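Local coordinates for hypothetical protein PH1789 (Pyrococcus horikoshii, PDB 1WR2) that is of unknown function but belongs to the ATP-grasp clan, built here as a single chain around two antiparallel beta-sheets, at residues E182-D186 and V218-G224; M137-G141 and I170-L176. All blocks are in the same frame, centred on the assembly; numbering follows the deposited sequence.

Contact 1: residues E182-D186 and V218-G224; sequences EEPAD and VYNKGEG
Ala185 and Asn220 form a single beta bridge, their CA atoms 4.2 Å apart, where the loop leading into helix 187-203 lies along the beta hairpin connection between strands 208-218 and 225-234 of the ATP-grasp fold. Two backbone hydrogen bonds frame the bridge. Asp186 N donates to Tyr219 O at 2.7 Å. Lys221 N donates to Pro184 O at 3.1 Å. Within the hairpin loop, a type II turn runs from Asn220 to Glu223, and Tyr219 N bonds to Gly224 O at its base.

Apolar contact is slight: the Ala185 methyl rests on Val218 CG1 at 3.9 Å. At the solvent-facing end, the Glu183 carboxylate and the Asn220 amide are neighbours with planes turned 49° apart, but the Asn220 ND2 N-H points poorly at Glu183 OE1 and no hydrogen bond forms.

The polar centre is Asp186, the N-cap of helix 187-203, whose two carboxylate oxygens divide their work. Asp186 OD1 caps Ala189 N and also accepts a hydrogen bond from a water at 2.6 Å. With CG anti to the backbone N (chi1 -168°), Asp186 OD2 reaches into the mouth of the hairpin loop, joining the helix start to it. Gly222 N lies 3.0 Å and Glu223 N 3.1 Å from Asp186 OD2. Gly224 N donates to Asp186 OD2 at 2.9 Å, approaching 43° out of the carboxylate plane.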
ATOM      1  N   GLU A 182     -10.883  10.712 -23.758  1.00 73.31           N
ATOM      2  CA  GLU A 182     -11.069   9.588 -22.843  1.00 73.26           C
ATOM      3  C   GLU A 182     -11.755  10.026 -21.553  1.00 72.83           C
ATOM      4  O   GLU A 182     -11.891  11.220 -21.280  1.00 72.60           O
ATOM      5  CB  GLU A 182      -9.721   8.959 -22.501  1.00 73.50           C
ATOM      6  CG  GLU A 182      -8.971   8.425 -23.696  1.00 75.23           C
ATOM      7  CD  GLU A 182      -7.576   7.967 -23.335  1.00 76.60           C
ATOM      8  OE1 GLU A 182      -7.443   7.119 -22.428  1.00 77.18           O
ATOM      9  OE2 GLU A 182      -6.610   8.458 -23.958  1.00 78.65           O
ATOM     10  N   GLU A 183     -12.183   9.045 -20.761  1.00 71.59           N
ATOM     11  CA  GLU A 183     -12.852   9.314 -19.495  1.00 69.75           C
ATOM     12  C   GLU A 183     -11.849   9.734 -18.433  1.00 67.77           C
ATOM     13  O   GLU A 183     -10.819   9.089 -18.244  1.00 67.68           O
ATOM     14  CB  GLU A 183     -13.607   8.073 -19.019  1.00 70.97           C
ATOM     15  CG  GLU A 183     -14.838   7.741 -19.843  1.00 72.98           C
ATOM     16  CD  GLU A 183     -15.445   6.404 -19.460  1.00 74.81           C
ATOM     17  OE1 GLU A 183     -15.741   6.201 -18.262  1.00 73.67           O
ATOM     18  OE2 GLU A 183     -15.627   5.554 -20.360  1.00 76.01           O
ATOM     19  N   PRO A 184     -12.137  10.832 -17.726  1.00 65.66           N
ATOM     20  CA  PRO A 184     -11.243  11.328 -16.680  1.00 63.38           C
ATOM     21  C   PRO A 184     -11.266  10.446 -15.443  1.00 61.28           C
ATOM     22  O   PRO A 184     -12.299   9.874 -15.092  1.00 59.74           O
ATOM     23  CB  PRO A 184     -11.789  12.720 -16.400  1.00 64.22           C
ATOM     24  CG  PRO A 184     -13.256  12.532 -16.599  1.00 66.09           C
ATOM     25  CD  PRO A 184     -13.312  11.711 -17.869  1.00 65.55           C
ATOM     26  N   ALA A 185     -10.116  10.336 -14.790  1.00 57.70           N
ATOM     27  CA  ALA A 185     -10.004   9.535 -13.583  1.00 54.41           C
ATOM     28  C   ALA A 185     -10.768  10.255 -12.478  1.00 52.19           C
ATOM     29  O   ALA A 185     -11.168  11.407 -12.640  1.00 49.77           O
ATOM     30  CB  ALA A 185      -8.539   9.377 -13.202  1.00 54.97           C
ATOM     31  N   ASP A 186     -10.971   9.575 -11.358  1.00 49.65           N
ATOM     32  CA  ASP A 186     -11.686  10.176 -10.244  1.00 49.57           C
ATOM     33  C   ASP A 186     -10.738  11.063  -9.443  1.00 48.29           C
ATOM     34  O   ASP A 186     -10.175  10.634  -8.439  1.00 48.59           O
ATOM     35  CB  ASP A 186     -12.269   9.088  -9.340  1.00 49.22           C
ATOM     36  CG  ASP A 186     -13.264   9.640  -8.335  1.00 50.07           C
ATOM     37  OD1 ASP A 186     -13.006  10.725  -7.774  1.00 49.10           O
ATOM     38  OD2 ASP A 186     -14.300   8.984  -8.097  1.00 51.37           O
ATOM     39  N   VAL A 218      -6.789   4.097  -9.601  1.00 40.13           N
ATOM     40  CA  VAL A 218      -7.807   5.140  -9.615  1.00 42.33           C
ATOM     41  C   VAL A 218      -8.777   4.884 -10.759  1.00 42.96           C
ATOM     42  O   VAL A 218      -8.385   4.807 -11.922  1.00 42.82           O
ATOM     43  CB  VAL A 218      -7.189   6.547  -9.774  1.00 41.67           C
ATOM     44  CG1 VAL A 218      -8.290   7.601  -9.759  1.00 40.25           C
ATOM     45  CG2 VAL A 218      -6.207   6.814  -8.641  1.00 40.75           C
ATOM     46  N   TYR A 219     -10.050   4.744 -10.414  1.00 45.62           N
ATOM     47  CA  TYR A 219     -11.081   4.476 -11.401  1.00 48.60           C
ATOM     48  C   TYR A 219     -11.680   5.761 -11.952  1.00 51.02           C
ATOM     49  O   TYR A 219     -11.325   6.858 -11.521  1.00 50.51           O
ATOM     50  CB  TYR A 219     -12.160   3.591 -10.780  1.00 48.56           C
ATOM     51  CG  TYR A 219     -11.598   2.305 -10.206  1.00 47.11           C
ATOM     52  CD1 TYR A 219     -10.896   1.411 -11.014  1.00 44.23           C
ATOM     53  CD2 TYR A 219     -11.758   1.991  -8.856  1.00 46.74           C
ATOM     54  CE1 TYR A 219     -10.370   0.233 -10.491  1.00 44.56           C
ATOM     55  CE2 TYR A 219     -11.233   0.815  -8.322  1.00 44.21           C
ATOM     56  CZ  TYR A 219     -10.546  -0.056  -9.143  1.00 42.44           C
ATOM     57  OH  TYR A 219     -10.050  -1.228  -8.629  1.00 41.55           O
ATOM     58  N   ASN A 220     -12.593   5.625 -12.907  1.00 53.76           N
ATOM     59  CA  ASN A 220     -13.205   6.792 -13.524  1.00 57.04           C
ATOM     60  C   ASN A 220     -14.009   7.640 -12.555  1.00 58.12           C
ATOM     61  O   ASN A 220     -14.268   7.241 -11.422  1.00 57.78           O
ATOM     62  CB  ASN A 220     -14.067   6.361 -14.709  1.00 58.21           C
ATOM     63  CG  ASN A 220     -13.300   5.492 -15.688  1.00 59.04           C
ATOM     64  OD1 ASN A 220     -12.152   5.785 -16.029  1.00 59.81           O
ATOM     65  ND2 ASN A 220     -13.931   4.419 -16.145  1.00 59.03           N
ATOM     66  N   LYS A 221     -14.392   8.825 -13.015  1.00 59.99           N
ATOM     67  CA  LYS A 221     -15.140   9.775 -12.203  1.00 60.92           C
ATOM     68  C   LYS A 221     -16.285   9.152 -11.416  1.00 60.62           C
ATOM     69  O   LYS A 221     -17.057   8.351 -11.945  1.00 59.67           O
ATOM     70  CB  LYS A 221     -15.673  10.903 -13.094  1.00 62.70           C
ATOM     71  CG  LYS A 221     -16.106  12.156 -12.342  1.00 65.86           C
ATOM     72  CD  LYS A 221     -16.422  13.285 -13.319  1.00 67.86           C
ATOM     73  CE  LYS A 221     -16.742  14.591 -12.604  1.00 69.89           C
ATOM     74  NZ  LYS A 221     -17.967  14.498 -11.763  1.00 70.69           N
ATOM     75  N   GLY A 222     -16.375   9.522 -10.143  1.00 60.60           N
ATOM     76  CA  GLY A 222     -17.438   9.023  -9.290  1.00 60.35           C
ATOM     77  C   GLY A 222     -17.353   7.595  -8.776  1.00 60.28           C
ATOM     78  O   GLY A 222     -18.266   7.143  -8.086  1.00 59.94           O
ATOM     79  N   GLU A 223     -16.281   6.874  -9.092  1.00 59.59           N
ATOM     80  CA  GLU A 223     -16.170   5.501  -8.610  1.00 59.34           C
ATOM     81  C   GLU A 223     -14.925   5.216  -7.767  1.00 57.06           C
ATOM     82  O   GLU A 223     -14.436   4.086  -7.717  1.00 57.53           O
ATOM     83  CB  GLU A 223     -16.275   4.523  -9.781  1.00 60.40           C
ATOM     84  CG  GLU A 223     -15.261   4.719 -10.872  1.00 64.56           C
ATOM     85  CD  GLU A 223     -15.691   4.069 -12.170  1.00 65.88           C
ATOM     86  OE1 GLU A 223     -14.861   3.978 -13.098  1.00 67.71           O
ATOM     87  OE2 GLU A 223     -16.866   3.655 -12.267  1.00 67.05           O
ATOM     88  N   GLY A 224     -14.433   6.262  -7.108  1.00 53.93           N
ATOM     89  CA  GLY A 224     -13.288   6.157  -6.219  1.00 51.06           C
ATOM     90  C   GLY A 224     -11.979   5.539  -6.677  1.00 49.33           C
ATOM     91  O   GLY A 224     -11.637   5.533  -7.861  1.00 47.56           O
TER
HETATM   92  O   HOH W   1     -15.104  12.085  -8.436  1.00 53.31           O

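Contact 2: residues M137-G141 and I170-L176; sequences MFGLG and IKAYPIL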
ATOM      1  N   MET A 137       4.120  13.298  -1.627  1.00 31.60           N
ATOM      2  CA  MET A 137       4.371  13.316  -3.072  1.00 33.53           C
ATOM      3  C   MET A 137       3.271  12.599  -3.840  1.00 33.82           C
ATOM      4  O   MET A 137       2.643  11.663  -3.334  1.00 31.43           O
ATOM      5  CB  MET A 137       5.696  12.605  -3.400  1.00 35.09           C
ATOM      6  CG  MET A 137       6.981  13.362  -3.082  1.00 40.80           C
ATOM      7  SD  MET A 137       7.251  13.739  -1.331  1.00 47.44           S
ATOM      8  CE  MET A 137       7.865  12.165  -0.685  1.00 47.33           C
ATOM      9  N   PHE A 138       3.072  13.025  -5.081  1.00 31.85           N
ATOM     10  CA  PHE A 138       2.079  12.425  -5.957  1.00 32.69           C
ATOM     11  C   PHE A 138       2.629  12.357  -7.372  1.00 32.71           C
ATOM     12  O   PHE A 138       3.332  13.263  -7.816  1.00 30.35           O
ATOM     13  CB  PHE A 138       0.791  13.243  -5.982  1.00 33.71           C
ATOM     14  CG  PHE A 138      -0.188  12.772  -7.014  1.00 37.04           C
ATOM     15  CD1 PHE A 138      -0.891  11.583  -6.832  1.00 34.09           C
ATOM     16  CD2 PHE A 138      -0.367  13.488  -8.196  1.00 37.32           C
ATOM     17  CE1 PHE A 138      -1.753  11.110  -7.807  1.00 35.10           C
ATOM     18  CE2 PHE A 138      -1.233  13.022  -9.185  1.00 37.16           C
ATOM     19  CZ  PHE A 138      -1.927  11.831  -8.992  1.00 38.18           C
ATOM     20  N   GLY A 139       2.296  11.280  -8.075  1.00 32.34           N
ATOM     21  CA  GLY A 139       2.734  11.110  -9.447  1.00 33.73           C
ATOM     22  C   GLY A 139       2.137   9.818  -9.970  1.00 36.88           C
ATOM     23  O   GLY A 139       1.637   9.015  -9.182  1.00 35.74           O
ATOM     24  N   LEU A 140       2.169   9.605 -11.283  1.00 36.48           N
ATOM     25  CA  LEU A 140       1.622   8.370 -11.836  1.00 37.78           C
ATOM     26  C   LEU A 140       2.554   7.202 -11.560  1.00 39.35           C
ATOM     27  O   LEU A 140       3.762   7.383 -11.380  1.00 39.21           O
ATOM     28  CB  LEU A 140       1.414   8.480 -13.352  1.00 37.44           C
ATOM     29  CG  LEU A 140       0.299   9.389 -13.873  1.00 38.68           C
ATOM     30  CD1 LEU A 140       0.118   9.161 -15.367  1.00 41.12           C
ATOM     31  CD2 LEU A 140      -0.995   9.095 -13.149  1.00 40.63           C
ATOM     32  N   GLY A 141       1.985   6.002 -11.533  1.00 41.68           N
ATOM     33  CA  GLY A 141       2.779   4.812 -11.292  1.00 45.93           C
ATOM     34  C   GLY A 141       3.174   4.165 -12.606  1.00 50.04           C
ATOM     35  O   GLY A 141       3.317   4.844 -13.622  1.00 52.13           O
ATOM     36  N   ILE A 170       1.552  17.824 -12.179  1.00 38.31           N
ATOM     37  CA  ILE A 170       2.344  16.761 -12.801  1.00 38.18           C
ATOM     38  C   ILE A 170       2.207  16.837 -14.317  1.00 38.95           C
ATOM     39  O   ILE A 170       1.142  17.175 -14.836  1.00 36.39           O
ATOM     40  CB  ILE A 170       1.916  15.341 -12.329  1.00 39.74           C
ATOM     41  CG1 ILE A 170       0.438  15.102 -12.644  1.00 37.14           C
ATOM     42  CG2 ILE A 170       2.202  15.175 -10.830  1.00 40.45           C
ATOM     43  CD1 ILE A 170      -0.027  13.687 -12.336  1.00 41.21           C
ATOM     44  N   LYS A 171       3.286  16.528 -15.027  1.00 38.91           N
ATOM     45  CA  LYS A 171       3.255  16.582 -16.483  1.00 41.41           C
ATOM     46  C   LYS A 171       2.182  15.657 -17.048  1.00 42.12           C
ATOM     47  O   LYS A 171       1.536  15.975 -18.044  1.00 42.10           O
ATOM     48  CB  LYS A 171       4.614  16.192 -17.060  1.00 42.98           C
ATOM     49  CG  LYS A 171       5.760  17.092 -16.628  1.00 45.76           C
ATOM     50  CD  LYS A 171       7.009  16.813 -17.456  1.00 45.70           C
ATOM     51  CE  LYS A 171       8.193  17.605 -16.950  1.00 48.96           C
ATOM     52  NZ  LYS A 171       8.477  17.275 -15.523  1.00 51.66           N
ATOM     53  N   ALA A 172       1.992  14.516 -16.397  1.00 42.72           N
ATOM     54  CA  ALA A 172       1.011  13.540 -16.847  1.00 44.13           C
ATOM     55  C   ALA A 172      -0.424  13.874 -16.461  1.00 45.79           C
ATOM     56  O   ALA A 172      -1.308  13.024 -16.575  1.00 45.68           O
ATOM     57  CB  ALA A 172       1.374  12.169 -16.317  1.00 42.93           C
ATOM     58  N   TYR A 173      -0.666  15.102 -16.011  1.00 47.19           N
ATOM     59  CA  TYR A 173      -2.016  15.485 -15.620  1.00 48.54           C
ATOM     60  C   TYR A 173      -3.052  15.292 -16.725  1.00 51.27           C
ATOM     61  O   TYR A 173      -4.153  14.787 -16.475  1.00 51.92           O
ATOM     62  CB  TYR A 173      -2.080  16.941 -15.170  1.00 49.34           C
ATOM     63  CG  TYR A 173      -3.503  17.331 -14.874  1.00 48.27           C
ATOM     64  CD1 TYR A 173      -4.150  16.839 -13.744  1.00 49.45           C
ATOM     65  CD2 TYR A 173      -4.238  18.099 -15.776  1.00 49.38           C
ATOM     66  CE1 TYR A 173      -5.494  17.091 -13.518  1.00 49.04           C
ATOM     67  CE2 TYR A 173      -5.588  18.358 -15.562  1.00 48.91           C
ATOM     68  CZ  TYR A 173      -6.208  17.848 -14.431  1.00 51.22           C
ATOM     69  OH  TYR A 173      -7.547  18.082 -14.212  1.00 52.50           O
ATOM     70  N   PRO A 174      -2.732  15.724 -17.958  1.00 52.33           N
ATOM     71  CA  PRO A 174      -3.677  15.571 -19.068  1.00 53.80           C
ATOM     72  C   PRO A 174      -4.183  14.143 -19.188  1.00 54.55           C
ATOM     73  O   PRO A 174      -5.322  13.906 -19.591  1.00 56.78           O
ATOM     74  CB  PRO A 174      -2.851  15.998 -20.278  1.00 52.59           C
ATOM     75  CG  PRO A 174      -1.996  17.081 -19.705  1.00 54.05           C
ATOM     76  CD  PRO A 174      -1.532  16.459 -18.397  1.00 52.74           C
ATOM     77  N   ILE A 175      -3.328  13.190 -18.835  1.00 55.69           N
ATOM     78  CA  ILE A 175      -3.690  11.781 -18.898  1.00 56.30           C
ATOM     79  C   ILE A 175      -4.816  11.452 -17.917  1.00 57.24           C
ATOM     80  O   ILE A 175      -5.714  10.665 -18.227  1.00 58.14           O
ATOM     81  CB  ILE A 175      -2.467  10.902 -18.598  1.00 55.95           C
ATOM     82  CG1 ILE A 175      -1.408  11.129 -19.678  1.00 56.97           C
ATOM     83  CG2 ILE A 175      -2.872   9.440 -18.536  1.00 56.46           C
ATOM     84  CD1 ILE A 175      -0.095  10.434 -19.415  1.00 58.66           C
ATOM     85  N   LEU A 176      -4.770  12.057 -16.736  1.00 57.54           N
ATOM     86  CA  LEU A 176      -5.792  11.830 -15.721  1.00 57.70           C
ATOM     87  C   LEU A 176      -7.106  12.489 -16.117  1.00 58.59           C
ATOM     88  O   LEU A 176      -8.183  11.975 -15.821  1.00 57.68           O
ATOM     89  CB  LEU A 176      -5.342  12.394 -14.374  1.00 57.34           C
ATOM     90  CG  LEU A 176      -4.108  11.776 -13.721  1.00 57.28           C
ATOM     91  CD1 LEU A 176      -3.821  12.490 -12.407  1.00 56.00           C
ATOM     92  CD2 LEU A 176      -4.346  10.291 -13.482  1.00 57.63           C
TER
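Strand 133-140 and the turn that opens helix 173-177 lie side by side without a backbone hydrogen bond between them, Gly139 CA staying 6.6 Å from Ile170 CA. This is sheet-to-helix packing in the ATP-grasp fold: a type I turn from Ile170 to Tyr173, closed by Tyr173 N to Ile170 O, leads into the short helix, and apolar side chains fill the interval.

Phe138 and Ile170 cross at about a right angle. A chi1 of 172° holds the Phe138 ring trans to its own N, and CE2 ends 3.4 Å from Ile170 CD1, which approaches the ring obliquely. Leu176 runs against Phe138 and puts CD1 at the ring edge, close to the ring plane, 4.0 Å from Phe138 CZ. Ile167 and Ile190, from helices 160-168 and 187-203, also pack on Phe138, which is buried.

Leu140 makes the remaining side-chain contacts with both methyls. Leu140 CD2 slides past Leu176 CD2 at 3.6 Å, the two side chains running in opposite directions, while Leu140 CD1 reaches the turn and helix, lying 4.2 Å from Ile175 CD1. At the turn, Leu140 CD1 meets Ala172 CB at 3.4 Å, closer than usual for two methyl groups.

How the contacts relate
Well into the chain, after strand 120-129, strand 133-140 supplies the first side of contact 2; strand 152-155 and helix 160-168 follow before residues 170-176 return to strand 133-140 and close it. Only afterwards does contact 1 open, at 182-186; its loop takes in helix 187-203 and strand 208-218 and closes at 218-224. The two loops are therefore in series, neither nested nor crossed, with centres 14 Å apart. Leu176 links them directly: its O lies 2.7 Å from Ala185 N, a probable hydrogen bond. Together they tie helices 173-177 and 187-203 to different parts of the larger sheet, at strand 133-140 and the 208-218/225-234 hairpin.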